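Local structure of alpha-catenin-like protein hmp-1 (Caenorhabditis elegans, 5XA5) at residues Asn177-Ile180 / Ser181-Glu185; Glu184-Asp187 / Ile188-Arg192. The protein links cadherin and beta-catenin to actin filaments at cell junctions and is required for cell migration and cell shape changes during body enclosure and elongation. One frame throughout, in Å; residues are numbered along the deposited sequence. Where two conformers were deposited one is given.

Interaction 1: Asn177-Ile180 / Ser181-Glu185; sequences NLLI and SQIEE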
ATOM      1  N   ASN A 177       7.489  27.767  -7.663  1.00 21.53           N
ATOM      2  CA  ASN A 177       6.409  27.304  -8.546  1.00 24.44           C
ATOM      3  C   ASN A 177       6.337  25.769  -8.606  1.00 25.48           C
ATOM      4  O   ASN A 177       5.256  25.185  -8.603  1.00 25.28           O
ATOM      5  CB  ASN A 177       6.584  27.877  -9.949  1.00 26.63           C
ATOM      6  CG  ASN A 177       5.915  29.225 -10.109  1.00 33.92           C
ATOM      7  OD1 ASN A 177       5.054  29.604  -9.309  1.00 32.12           O
ATOM      8  ND2 ASN A 177       6.319  29.967 -11.137  1.00 30.89           N
ATOM      9  N   LEU A 178       7.492  25.120  -8.643  1.00 22.66           N
ATOM     10  CA  LEU A 178       7.548  23.659  -8.650  0.64 21.36           C
ATOM     11  C   LEU A 178       7.093  23.123  -7.301  1.00 23.47           C
ATOM     12  O   LEU A 178       6.294  22.205  -7.230  1.00 23.52           O
ATOM     13  CB  LEU A 178       8.964  23.153  -8.975  0.64 21.71           C
ATOM     14  CG  LEU A 178       9.470  23.316 -10.414  0.64 24.51           C
ATOM     15  CD1 LEU A 178      10.974  23.003 -10.514  0.64 32.07           C
ATOM     16  CD2 LEU A 178       8.682  22.444 -11.374  0.64 38.63           C
ATOM     17  N   LEU A 179       7.594  23.719  -6.228  1.00 21.18           N
ATOM     18  CA  LEU A 179       7.264  23.267  -4.890  1.00 19.20           C
ATOM     19  C   LEU A 179       5.760  23.335  -4.607  1.00 23.48           C
ATOM     20  O   LEU A 179       5.216  22.456  -3.951  1.00 23.28           O
ATOM     21  CB  LEU A 179       8.032  24.110  -3.861  1.00 18.49           C
ATOM     22  CG  LEU A 179       8.157  23.511  -2.475  1.00 20.69           C
ATOM     23  CD1 LEU A 179       8.999  22.238  -2.505  1.00 21.32           C
ATOM     24  CD2 LEU A 179       8.763  24.512  -1.483  1.00 23.37           C
ATOM     25  N   ILE A 180       5.093  24.374  -5.110  1.00 21.08           N
ATOM     26  CA  ILE A 180       3.656  24.534  -4.885  1.00 21.28           C
ATOM     27  C   ILE A 180       2.949  23.296  -5.365  1.00 24.22           C
ATOM     28  O   ILE A 180       2.138  22.720  -4.627  1.00 22.83           O
ATOM     29  CB  ILE A 180       3.087  25.772  -5.599  1.00 20.91           C
ATOM     30  CG1 ILE A 180       3.546  27.035  -4.857  1.00 21.95           C
ATOM     31  CG2 ILE A 180       1.544  25.735  -5.658  1.00 22.79           C
ATOM     32  CD1 ILE A 180       3.374  28.296  -5.658  1.00 21.62           C
ATOM     33  N   SER A 181       3.276  22.873  -6.582  1.00 24.37           N
ATOM     34  CA  SER A 181       2.583  21.729  -7.170  1.00 23.29           C
ATOM     35  C   SER A 181       2.956  20.435  -6.466  1.00 23.56           C
ATOM     36  O   SER A 181       2.085  19.600  -6.223  1.00 24.45           O
ATOM     37  CB  SER A 181       2.874  21.636  -8.672  1.00 28.75           C
ATOM     38  OG  SER A 181       2.212  22.702  -9.333  1.00 30.31           O
ATOM     39  N   GLN A 182       4.224  20.277  -6.125  1.00 20.80           N
ATOM     40  CA  GLN A 182       4.649  19.043  -5.476  1.00 21.41           C
ATOM     41  C   GLN A 182       3.987  18.886  -4.113  1.00 22.26           C
ATOM     42  O   GLN A 182       3.590  17.783  -3.721  1.00 22.78           O
ATOM     43  CB  GLN A 182       6.172  19.006  -5.361  1.00 20.85           C
ATOM     44  CG  GLN A 182       6.832  18.849  -6.708  1.00 20.97           C
ATOM     45  CD  GLN A 182       8.327  19.000  -6.648  1.00 28.02           C
ATOM     46  OE1 GLN A 182       8.875  19.351  -5.614  1.00 28.70           O
ATOM     47  NE2 GLN A 182       9.000  18.695  -7.754  1.00 39.27           N
ATOM     48  N   ILE A 183       3.872  19.991  -3.389  1.00 20.70           N
ATOM     49  CA  ILE A 183       3.258  19.941  -2.062  1.00 18.18           C
ATOM     50  C   ILE A 183       1.754  19.706  -2.174  1.00 22.74           C
ATOM     51  O   ILE A 183       1.186  18.987  -1.352  1.00 24.91           O
ATOM     52  CB  ILE A 183       3.547  21.222  -1.282  1.00 19.69           C
ATOM     53  CG1 ILE A 183       5.021  21.227  -0.870  1.00 22.63           C
ATOM     54  CG2 ILE A 183       2.663  21.330  -0.047  1.00 23.57           C
ATOM     55  CD1 ILE A 183       5.459  22.451  -0.110  1.00 22.75           C
ATOM     56  N   GLU A 184       1.112  20.288  -3.189  1.00 21.00           N
ATOM     57  CA  GLU A 184      -0.304  20.012  -3.406  1.00 23.49           C
ATOM     58  C   GLU A 184      -0.565  18.529  -3.697  1.00 24.99           C
ATOM     59  O   GLU A 184      -1.514  17.961  -3.155  1.00 27.48           O
ATOM     60  CB  GLU A 184      -0.855  20.871  -4.546  1.00 24.54           C
ATOM     61  CG  GLU A 184      -1.076  22.331  -4.187  1.00 25.16           C
ATOM     62  CD  GLU A 184      -2.295  22.566  -3.307  1.00 32.63           C
ATOM     63  OE1 GLU A 184      -3.141  21.653  -3.167  1.00 35.36           O
ATOM     64  OE2 GLU A 184      -2.411  23.688  -2.770  1.00 38.16           O
ATOM     65  N   GLU A 185       0.277  17.926  -4.536  1.00 25.12           N
ATOM     66  CA  GLU A 185       0.214  16.496  -4.851  1.00 26.75           C
ATOM     67  C   GLU A 185       0.414  15.651  -3.595  1.00 30.31           C
ATOM     68  O   GLU A 185      -0.332  14.706  -3.328  1.00 28.87           O
ATOM     69  CB  GLU A 185       1.279  16.132  -5.893  1.00 28.50           C
ATOM     70  CG  GLU A 185       0.809  16.014  -7.326  1.00 52.40           C
ATOM     71  CD  GLU A 185       1.907  16.344  -8.333  1.00 65.67           C
ATOM     72  OE1 GLU A 185       3.059  16.597  -7.911  1.00 59.29           O
ATOM     73  OE2 GLU A 185       1.621  16.346  -9.551  1.00 69.82           O
TER
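L178 O accepts a hydrogen bond from the backbone N of Q182 at 3.0 Å, one i to i+4 step in helix 169-196 of the amino-terminal, all-helical part of this vinculin/alpha-catenin family protein. The bond is nearly straight at hydrogen (163°). The Q182 side chain leaves close to the same oxygen, its CG 3.4 Å from L178 O, and then runs out extended until its amide oxygen is hydrogen-bonded to T159 of helix 117-165. L179 carries the apolar part of the turn. Its CG, anti to the backbone N (chi1 -161°), meets CD1 of I183 at 3.7 Å where the two side chains cross obliquely, while I183 N donates to L179 O. The pair faces two neighbouring helices: L179 touches V156 on helix 117-165, and I183 touches L213 and A217 on helix 200-229. Replacing I183 with an alanine would probably open a gap beside L179 CG and cost the buried contact with helix 200-229. At I180 the turn reaches the exposed side, where E184 bends at chi2 and its carboxylate forms a salt bridge with R214; behind that bend, E184 CG rests 3.3 Å from I180 O, the oxygen that accepts E184 N.

Interaction 2: Glu184-Asp187 / Ile188-Arg192; sequences EELD and ITVRR
D187 and R191 bring together the flat groups of this turn, a carboxylate and a guanidinium whose planes stand 44° apart. D187 OD2 comes to the guanidinium obliquely, and this single branch does the work, forming a salt bridge with R191 NE at 2.9 Å. The other oxygen, OD1, pairs with R210 of helix 200-229, which divides the carboxylate between its own helix and the next. With its CG anti to the backbone N (chi1 -171°), D187 presents OD2 to R191, whose chain, extended from CG to NE, passes its CD 3.3 Å from OD2 before NE engages. Two positive groups around this buried carboxylate would be expected to favour its charged form.

Further round, V190 N approaches L186 O almost straight on, at 2.9 Å. In one of the two deposited conformers of T189, its OG1 also donates to L186 O, at 3.0 Å, well off the line of the C=O and tilted from the carbonyl plane. There its chi1 of 74°, between backbone N and carbonyl carbon, turns the hydroxyl back onto the preceding turn. Nearby, L186 CD1 packs 3.9 Å from V190 CG2; L186 also touches V153 of helix 117-165, and V190 touches L206 of helix 200-229. Apolar side chains set against two neighbouring helices, with charged groups bridging to one, are what is seen in the helical bundles of the vinculin/alpha-catenin family.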
ATOM      1  N   GLU A 184       1.112  20.288  -3.189  1.00 21.00           N
ATOM      2  CA  GLU A 184      -0.304  20.012  -3.406  1.00 23.49           C
ATOM      3  C   GLU A 184      -0.565  18.529  -3.697  1.00 24.99           C
ATOM      4  O   GLU A 184      -1.514  17.961  -3.155  1.00 27.48           O
ATOM      5  CB  GLU A 184      -0.855  20.871  -4.546  1.00 24.54           C
ATOM      6  CG  GLU A 184      -1.076  22.331  -4.187  1.00 25.16           C
ATOM      7  CD  GLU A 184      -2.295  22.566  -3.307  1.00 32.63           C
ATOM      8  OE1 GLU A 184      -3.141  21.653  -3.167  1.00 35.36           O
ATOM      9  OE2 GLU A 184      -2.411  23.688  -2.770  1.00 38.16           O
ATOM     10  N   GLU A 185       0.277  17.926  -4.536  1.00 25.12           N
ATOM     11  CA  GLU A 185       0.214  16.496  -4.851  1.00 26.75           C
ATOM     12  C   GLU A 185       0.414  15.651  -3.595  1.00 30.31           C
ATOM     13  O   GLU A 185      -0.332  14.706  -3.328  1.00 28.87           O
ATOM     14  CB  GLU A 185       1.279  16.132  -5.893  1.00 28.50           C
ATOM     15  CG  GLU A 185       0.809  16.014  -7.326  1.00 52.40           C
ATOM     16  CD  GLU A 185       1.907  16.344  -8.333  1.00 65.67           C
ATOM     17  OE1 GLU A 185       3.059  16.597  -7.911  1.00 59.29           O
ATOM     18  OE2 GLU A 185       1.621  16.346  -9.551  1.00 69.82           O
ATOM     19  N   LEU A 186       1.438  15.994  -2.821  1.00 25.93           N
ATOM     20  CA  LEU A 186       1.746  15.256  -1.602  1.00 23.00           C
ATOM     21  C   LEU A 186       0.610  15.386  -0.609  1.00 28.43           C
ATOM     22  O   LEU A 186       0.250  14.424   0.058  1.00 30.06           O
ATOM     23  CB  LEU A 186       3.047  15.765  -0.983  1.00 22.86           C
ATOM     24  CG  LEU A 186       3.550  15.108   0.302  1.00 22.33           C
ATOM     25  CD1 LEU A 186       3.880  13.622   0.100  1.00 22.18           C
ATOM     26  CD2 LEU A 186       4.763  15.849   0.868  1.00 21.29           C
ATOM     27  N   ASP A 187       0.050  16.586  -0.515  1.00 27.51           N
ATOM     28  CA  ASP A 187      -1.021  16.854   0.441  1.00 30.72           C
ATOM     29  C   ASP A 187      -2.214  15.934   0.203  1.00 32.44           C
ATOM     30  O   ASP A 187      -2.778  15.391   1.153  1.00 31.59           O
ATOM     31  CB  ASP A 187      -1.452  18.321   0.346  1.00 34.89           C
ATOM     32  CG  ASP A 187      -2.404  18.722   1.443  1.00 45.97           C
ATOM     33  OD1 ASP A 187      -1.926  19.207   2.490  1.00 46.51           O
ATOM     34  OD2 ASP A 187      -3.628  18.552   1.263  1.00 40.80           O
ATOM     35  N   ILE A 188      -2.581  15.741  -1.060  1.00 28.36           N
ATOM     36  CA  ILE A 188      -3.694  14.854  -1.399  1.00 31.11           C
ATOM     37  C   ILE A 188      -3.432  13.425  -0.940  1.00 33.11           C
ATOM     38  O   ILE A 188      -4.283  12.811  -0.298  1.00 31.42           O
ATOM     39  CB  ILE A 188      -3.971  14.837  -2.915  1.00 36.35           C
ATOM     40  CG1 ILE A 188      -4.406  16.220  -3.391  1.00 42.58           C
ATOM     41  CG2 ILE A 188      -5.033  13.794  -3.260  1.00 49.04           C
ATOM     42  CD1 ILE A 188      -4.322  16.409  -4.889  1.00 53.88           C
ATOM     43  N   THR A 189      -2.247  12.896  -1.239  1.00 24.95           N
ATOM     44  CA  THR A 189      -1.942  11.505  -0.926  0.56 23.30           C
ATOM     45  C   THR A 189      -1.804  11.307   0.581  1.00 27.36           C
ATOM     46  O   THR A 189      -2.204  10.274   1.129  1.00 27.62           O
ATOM     47  CB  THR A 189      -0.660  11.033  -1.632  0.56 37.36           C
ATOM     48  OG1 THR A 189       0.477  11.608  -0.991  0.56 43.69           O
ATOM     49  CG2 THR A 189      -0.678  11.449  -3.090  0.56 28.87           C
ATOM     50  N   VAL A 190      -1.255  12.306   1.268  1.00 24.00           N
ATOM     51  CA  VAL A 190      -1.113  12.193   2.716  1.00 21.78           C
ATOM     52  C   VAL A 190      -2.460  12.243   3.444  1.00 26.79           C
ATOM     53  O   VAL A 190      -2.675  11.513   4.414  1.00 24.13           O
ATOM     54  CB  VAL A 190      -0.176  13.295   3.248  1.00 22.91           C
ATOM     55  CG1 VAL A 190      -0.303  13.442   4.749  1.00 23.38           C
ATOM     56  CG2 VAL A 190       1.229  12.952   2.852  1.00 22.86           C
ATOM     57  N   ARG A 191      -3.363  13.108   2.995  1.00 25.26           N
ATOM     58  CA  ARG A 191      -4.704  13.158   3.584  1.00 27.14           C
ATOM     59  C   ARG A 191      -5.421  11.825   3.416  1.00 27.27           C
ATOM     60  O   ARG A 191      -6.109  11.355   4.337  1.00 27.70           O
ATOM     61  CB  ARG A 191      -5.519  14.284   2.951  1.00 30.98           C
ATOM     62  CG  ARG A 191      -5.219  15.649   3.520  1.00 46.47           C
ATOM     63  CD  ARG A 191      -5.940  16.734   2.745  1.00 62.95           C
ATOM     64  NE  ARG A 191      -5.682  18.056   3.306  1.00 72.98           N
ATOM     65  CZ  ARG A 191      -6.636  18.916   3.649  1.00 79.04           C
ATOM     66  NH1 ARG A 191      -7.911  18.589   3.486  1.00 80.08           N
ATOM     67  NH2 ARG A 191      -6.318  20.099   4.157  1.00 74.90           N
ATOM     68  N   ARG A 192      -5.280  11.221   2.244  1.00 27.97           N
ATOM     69  CA  ARG A 192      -5.933   9.931   1.989  1.00 24.66           C
ATOM     70  C   ARG A 192      -5.300   8.838   2.836  1.00 28.51           C
ATOM     71  O   ARG A 192      -6.009   7.981   3.371  1.00 27.91           O
ATOM     72  CB  ARG A 192      -5.876   9.562   0.507  1.00 31.98           C
ATOM     73  CG  ARG A 192      -6.638  10.536  -0.383  1.00 32.82           C
ATOM     74  CD  ARG A 192      -6.546  10.164  -1.856  1.00 50.96           C
ATOM     75  NE  ARG A 192      -7.439   9.063  -2.204  1.00 76.89           N
ATOM     76  CZ  ARG A 192      -7.044   7.913  -2.739  1.00 89.51           C
ATOM     77  NH1 ARG A 192      -5.759   7.702  -2.991  1.00 97.20           N
ATOM     78  NH2 ARG A 192      -7.936   6.974  -3.021  1.00 88.66           N
TER

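How the interactions relate
Interactions 1 and 2 illustrate how one helix can repeat a local plan seven residues further on. They occupy successive, overlapping pieces of helix 169-196, share E184 and E185, and have centres about 11 Å apart. Leucine and beta-branched pairs recur, as L179 with I183 gives way to L186 with V190, and L213 of helix 200-229 touches both I183 and L186. The two shared residues divide between neighbours: E184 turns to helix 200-229, whereas E185 forms a salt bridge with K152 of helix 117-165. Interaction 2 lies nearer the centre of the chain, its own centre about 13 Å from it against about 21 Å for interaction 1.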